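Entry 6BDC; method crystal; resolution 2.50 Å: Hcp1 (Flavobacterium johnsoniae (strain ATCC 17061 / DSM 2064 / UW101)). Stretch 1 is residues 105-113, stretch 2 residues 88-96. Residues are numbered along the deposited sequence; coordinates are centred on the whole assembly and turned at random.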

ATOM      1  N   LEU A 105      18.332   6.008  14.702  1.00107.45           N
ATOM      2  CA  LEU A 105      18.237   4.882  15.609  1.00115.22           C
ATOM      3  C   LEU A 105      17.090   5.044  16.559  1.00105.63           C
ATOM      4  O   LEU A 105      17.140   5.878  17.438  1.00117.86           O
ATOM      5  CB  LEU A 105      19.525   4.738  16.390  1.00111.30           C
ATOM      6  CG  LEU A 105      19.718   3.413  17.102  1.00110.86           C
ATOM      7  CD1 LEU A 105      19.206   2.274  16.255  1.00100.86           C
ATOM      8  CD2 LEU A 105      21.191   3.215  17.358  1.00125.54           C
ATOM      9  N   THR A 106      16.074   4.202  16.424  1.00 97.93           N
ATOM     10  CA  THR A 106      14.887   4.368  17.250  1.00 94.48           C
ATOM     11  C   THR A 106      14.478   3.029  17.848  1.00101.81           C
ATOM     12  O   THR A 106      14.802   1.960  17.322  1.00107.27           O
ATOM     13  CB  THR A 106      13.700   4.943  16.458  1.00 89.09           C
ATOM     14  OG1 THR A 106      13.273   3.993  15.471  1.00100.90           O
ATOM     15  CG2 THR A 106      14.086   6.246  15.771  1.00 91.12           C
ATOM     16  N   GLU A 107      13.740   3.108  18.954  1.00 84.38           N
ATOM     17  CA  GLU A 107      13.133   1.952  19.600  1.00 82.28           C
ATOM     18  C   GLU A 107      11.618   2.076  19.521  1.00 80.45           C
ATOM     19  O   GLU A 107      11.060   3.110  19.895  1.00 84.42           O
ATOM     20  CB  GLU A 107      13.569   1.847  21.063  1.00 85.32           C
ATOM     21  CG  GLU A 107      14.976   1.323  21.277  1.00108.05           C
ATOM     22  CD  GLU A 107      15.400   1.390  22.731  1.00 95.82           C
ATOM     23  OE1 GLU A 107      15.741   2.495  23.201  1.00104.93           O
ATOM     24  OE2 GLU A 107      15.370   0.344  23.412  1.00 91.58           O
ATOM     25  N   THR A 108      10.958   1.019  19.049  1.00 73.78           N
ATOM     26  CA  THR A 108       9.505   0.994  18.919  1.00 75.79           C
ATOM     27  C   THR A 108       8.971  -0.218  19.664  1.00 80.20           C
ATOM     28  O   THR A 108       9.327  -1.355  19.339  1.00 70.13           O
ATOM     29  CB  THR A 108       9.075   0.949  17.452  1.00 75.64           C
ATOM     30  OG1 THR A 108       9.399   2.193  16.822  1.00 85.97           O
ATOM     31  CG2 THR A 108       7.575   0.705  17.346  1.00 65.47           C
ATOM     32  N   PHE A 109       8.112   0.018  20.651  1.00 70.63           N
ATOM     33  CA  PHE A 109       7.659  -1.057  21.519  1.00 73.99           C
ATOM     34  C   PHE A 109       6.209  -0.820  21.912  1.00 71.40           C
ATOM     35  O   PHE A 109       5.682   0.289  21.787  1.00 70.85           O
ATOM     36  CB  PHE A 109       8.543  -1.179  22.770  1.00 90.24           C
ATOM     37  CG  PHE A 109       8.615   0.078  23.593  1.00 75.93           C
ATOM     38  CD1 PHE A 109       7.811   0.241  24.710  1.00 90.18           C
ATOM     39  CD2 PHE A 109       9.487   1.096  23.249  1.00 78.23           C
ATOM     40  CE1 PHE A 109       7.880   1.399  25.469  1.00 80.97           C
ATOM     41  CE2 PHE A 109       9.560   2.255  24.000  1.00 86.26           C
ATOM     42  CZ  PHE A 109       8.756   2.406  25.112  1.00 85.30           C
HETATM   43  N   MSE A 110       5.573  -1.883  22.392  1.00 72.16           N
HETATM   44  CA  MSE A 110       4.200  -1.806  22.865  1.00 76.98           C
HETATM   45  C   MSE A 110       4.051  -2.471  24.236  1.00 99.16           C
HETATM   46  O   MSE A 110       4.462  -3.620  24.441  1.00 73.29           O
HETATM   47  CB  MSE A 110       3.251  -2.435  21.844  1.00 78.51           C
HETATM   48  CG  MSE A 110       2.106  -3.268  22.423  1.00 89.91           C
HETATM   49 SE   MSE A 110       0.668  -3.523  21.125  1.00 93.51          SE
HETATM   50  CE  MSE A 110       0.159  -5.362  21.576  1.00 91.36           C
ATOM     51  N   ILE A 111       3.474  -1.727  25.180  1.00 81.08           N
ATOM     52  CA  ILE A 111       3.241  -2.210  26.535  1.00 85.19           C
ATOM     53  C   ILE A 111       1.747  -2.386  26.743  1.00 77.52           C
ATOM     54  O   ILE A 111       0.924  -1.696  26.132  1.00 96.21           O
ATOM     55  CB  ILE A 111       3.832  -1.265  27.603  1.00 91.74           C
ATOM     56  CG1 ILE A 111       3.297   0.157  27.431  1.00 78.11           C
ATOM     57  CG2 ILE A 111       5.349  -1.285  27.547  1.00 79.43           C
ATOM     58  CD1 ILE A 111       3.814   1.132  28.474  1.00 83.69           C
ATOM     59  N   SER A 112       1.397  -3.320  27.621  1.00 78.81           N
ATOM     60  CA  SER A 112       0.007  -3.628  27.940  1.00 77.29           C
ATOM     61  C   SER A 112      -0.225  -3.341  29.417  1.00 81.72           C
ATOM     62  O   SER A 112       0.242  -4.090  30.281  1.00 84.46           O
ATOM     63  CB  SER A 112      -0.321  -5.080  27.606  1.00 76.45           C
ATOM     64  OG  SER A 112      -1.628  -5.395  28.031  1.00102.28           O
ATOM     65  N   ALA A 113      -0.949  -2.266  29.708  1.00 86.04           N
ATOM     66  CA  ALA A 113      -1.128  -1.797  31.074  1.00 96.24           C
ATOM     67  C   ALA A 113      -2.392  -2.376  31.695  1.00 90.05           C
ATOM     68  O   ALA A 113      -3.400  -2.576  31.013  1.00 92.04           O
ATOM     69  CB  ALA A 113      -1.185  -0.270  31.123  1.00 91.68           C
TER
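Stretch 2 (88-96) AYMVKYKEN

Residues 88-96 form an extended strand that runs antiparallel to strand 105-113, the two axes crossing at 146° and approaching to 4.2 Å. At one end Asn96 pairs with Thr106, Asn96 N reaching Thr106 O at 3.0 Å and Thr106 N reaching Asn96 O at 3.1 Å. The ladder continues through Lys94, whose O accepts Thr108 N at 2.8 Å, to Lys92, whose O accepts Met110 N at 3.0 Å.

There the register slips by one residue. Val91, with psi near -45°, is the extra residue of a beta bulge: Val91 N and Lys92 N both bond to Met110 O, at 3.1 and 3.3 Å. Val91 CB points toward stretch 1, and the branched side chain fits between two neighbours, Val91 CG1 lying 4.1 Å from Met110 CE and Val91 CG2 3.7 Å from Ser112 CB. Antiparallel pairing resumes with Met90 opposite Ile111, and hydrogen-bonded pairing with Tyr89, whose N lies 2.9 Å from Ser112 O.

On the face carrying Phe109, selenomethionine Met90 bends its flexible chain so that CE packs 3.5 Å from Phe109 CD1. Small Ala88 leaves room for Ile111, its CB 4.0 Å from Ile111 CD1. Farther along this face, Tyr93 CD1 rests 3.9 Å from Phe109 CB, and its long ring carries OH to Glu107 OE2 in a very short 2.3 Å hydrogen bond.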

ATOM      1  N   ALA A  88       2.126  -2.180  33.714  1.00 90.94           N
ATOM      2  CA  ALA A  88       2.202  -2.478  32.289  1.00 92.51           C
ATOM      3  C   ALA A  88       3.304  -3.491  32.007  1.00 92.23           C
ATOM      4  O   ALA A  88       4.404  -3.395  32.556  1.00 84.01           O
ATOM      5  CB  ALA A  88       2.455  -1.210  31.476  1.00 85.58           C
ATOM      6  N   TYR A  89       3.013  -4.447  31.131  1.00 95.08           N
ATOM      7  CA  TYR A  89       3.955  -5.502  30.786  1.00103.80           C
ATOM      8  C   TYR A  89       4.490  -5.292  29.374  1.00 87.75           C
ATOM      9  O   TYR A  89       3.737  -4.938  28.461  1.00 80.95           O
ATOM     10  CB  TYR A  89       3.295  -6.879  30.901  1.00109.35           C
HETATM   11  N   MSE A  90       5.796  -5.499  29.206  1.00 94.06           N
HETATM   12  CA  MSE A  90       6.420  -5.427  27.887  1.00 97.08           C
HETATM   13  C   MSE A  90       5.938  -6.584  27.015  1.00 91.81           C
HETATM   14  O   MSE A  90       6.105  -7.747  27.374  1.00 86.08           O
HETATM   15  CB  MSE A  90       7.946  -5.449  28.006  1.00121.56           C
HETATM   16  CG  MSE A  90       8.622  -4.110  27.746  1.00127.81           C
HETATM   17 SE   MSE A  90       8.743  -3.658  25.860  1.00113.48          SE
HETATM   18  CE  MSE A  90      10.041  -2.204  25.995  1.00109.39           C
ATOM     19  N   VAL A  91       5.340  -6.258  25.868  1.00 88.08           N
ATOM     20  CA  VAL A  91       4.706  -7.237  25.000  1.00 80.40           C
ATOM     21  C   VAL A  91       5.443  -7.386  23.681  1.00 73.43           C
ATOM     22  O   VAL A  91       5.668  -8.508  23.211  1.00 77.10           O
ATOM     23  CB  VAL A  91       3.223  -6.876  24.759  1.00 82.88           C
ATOM     24  CG1 VAL A  91       2.617  -7.781  23.701  1.00 91.41           C
ATOM     25  CG2 VAL A  91       2.449  -6.993  26.061  1.00109.87           C
ATOM     26  N   LYS A  92       5.822  -6.274  23.057  1.00 70.23           N
ATOM     27  CA  LYS A  92       6.583  -6.303  21.819  1.00 66.07           C
ATOM     28  C   LYS A  92       7.649  -5.221  21.874  1.00 78.13           C
ATOM     29  O   LYS A  92       7.472  -4.187  22.525  1.00 67.95           O
ATOM     30  CB  LYS A  92       5.692  -6.101  20.586  1.00 59.33           C
ATOM     31  N   TYR A  93       8.753  -5.466  21.171  1.00 64.98           N
ATOM     32  CA  TYR A  93       9.884  -4.549  21.159  1.00 69.69           C
ATOM     33  C   TYR A  93      10.621  -4.704  19.839  1.00 69.96           C
ATOM     34  O   TYR A  93      10.735  -5.816  19.318  1.00 78.85           O
ATOM     35  CB  TYR A  93      10.836  -4.816  22.333  1.00 76.79           C
ATOM     36  CG  TYR A  93      12.100  -3.984  22.329  1.00 81.89           C
ATOM     37  CD1 TYR A  93      12.143  -2.755  22.972  1.00 81.29           C
ATOM     38  CD2 TYR A  93      13.250  -4.431  21.692  1.00 74.64           C
ATOM     39  CE1 TYR A  93      13.298  -1.988  22.978  1.00 83.51           C
ATOM     40  CE2 TYR A  93      14.410  -3.673  21.692  1.00 76.33           C
ATOM     41  CZ  TYR A  93      14.430  -2.453  22.336  1.00 84.15           C
ATOM     42  OH  TYR A  93      15.580  -1.693  22.336  1.00 79.08           O
ATOM     43  N   LYS A  94      11.118  -3.588  19.308  1.00 65.27           N
ATOM     44  CA  LYS A  94      11.907  -3.604  18.081  1.00 64.02           C
ATOM     45  C   LYS A  94      12.805  -2.379  18.054  1.00 69.95           C
ATOM     46  O   LYS A  94      12.315  -1.247  18.086  1.00101.83           O
ATOM     47  CB  LYS A  94      11.010  -3.636  16.843  1.00 74.36           C
ATOM     48  CG  LYS A  94      11.689  -3.131  15.581  1.00 87.79           C
ATOM     49  CD  LYS A  94      10.835  -3.348  14.344  1.00 77.92           C
ATOM     50  CE  LYS A  94      11.253  -2.400  13.231  1.00100.12           C
ATOM     51  NZ  LYS A  94      10.837  -2.899  11.890  1.00 91.34           N
ATOM     52  N   GLU A  95      14.112  -2.607  18.016  1.00 96.92           N
ATOM     53  CA  GLU A  95      15.086  -1.549  17.793  1.00 83.45           C
ATOM     54  C   GLU A  95      15.496  -1.591  16.331  1.00 79.73           C
ATOM     55  O   GLU A  95      15.877  -2.647  15.817  1.00 78.12           O
ATOM     56  CB  GLU A  95      16.305  -1.703  18.707  1.00 88.54           C
ATOM     57  CG  GLU A  95      17.301  -0.552  18.596  1.00 94.00           C
ATOM     58  CD  GLU A  95      18.139  -0.375  19.843  1.00102.46           C
ATOM     59  OE1 GLU A  95      18.277  -1.348  20.613  1.00108.85           O
ATOM     60  OE2 GLU A  95      18.652   0.740  20.062  1.00108.62           O
ATOM     61  N   ASN A  96      15.391  -0.453  15.660  1.00 74.10           N
ATOM     62  CA  ASN A  96      15.568  -0.389  14.219  1.00 74.35           C
ATOM     63  C   ASN A  96      16.498   0.763  13.891  1.00 88.73           C
ATOM     64  O   ASN A  96      16.308   1.878  14.388  1.00 90.57           O
ATOM     65  CB  ASN A  96      14.218  -0.215  13.509  1.00 71.29           C
ATOM     66  CG  ASN A  96      14.364   0.069  12.026  1.00 71.59           C
ATOM     67  OD1 ASN A  96      14.418  -0.849  11.208  1.00 90.75           O
ATOM     68  ND2 ASN A  96      14.415   1.349  11.671  1.00 73.54           N
TER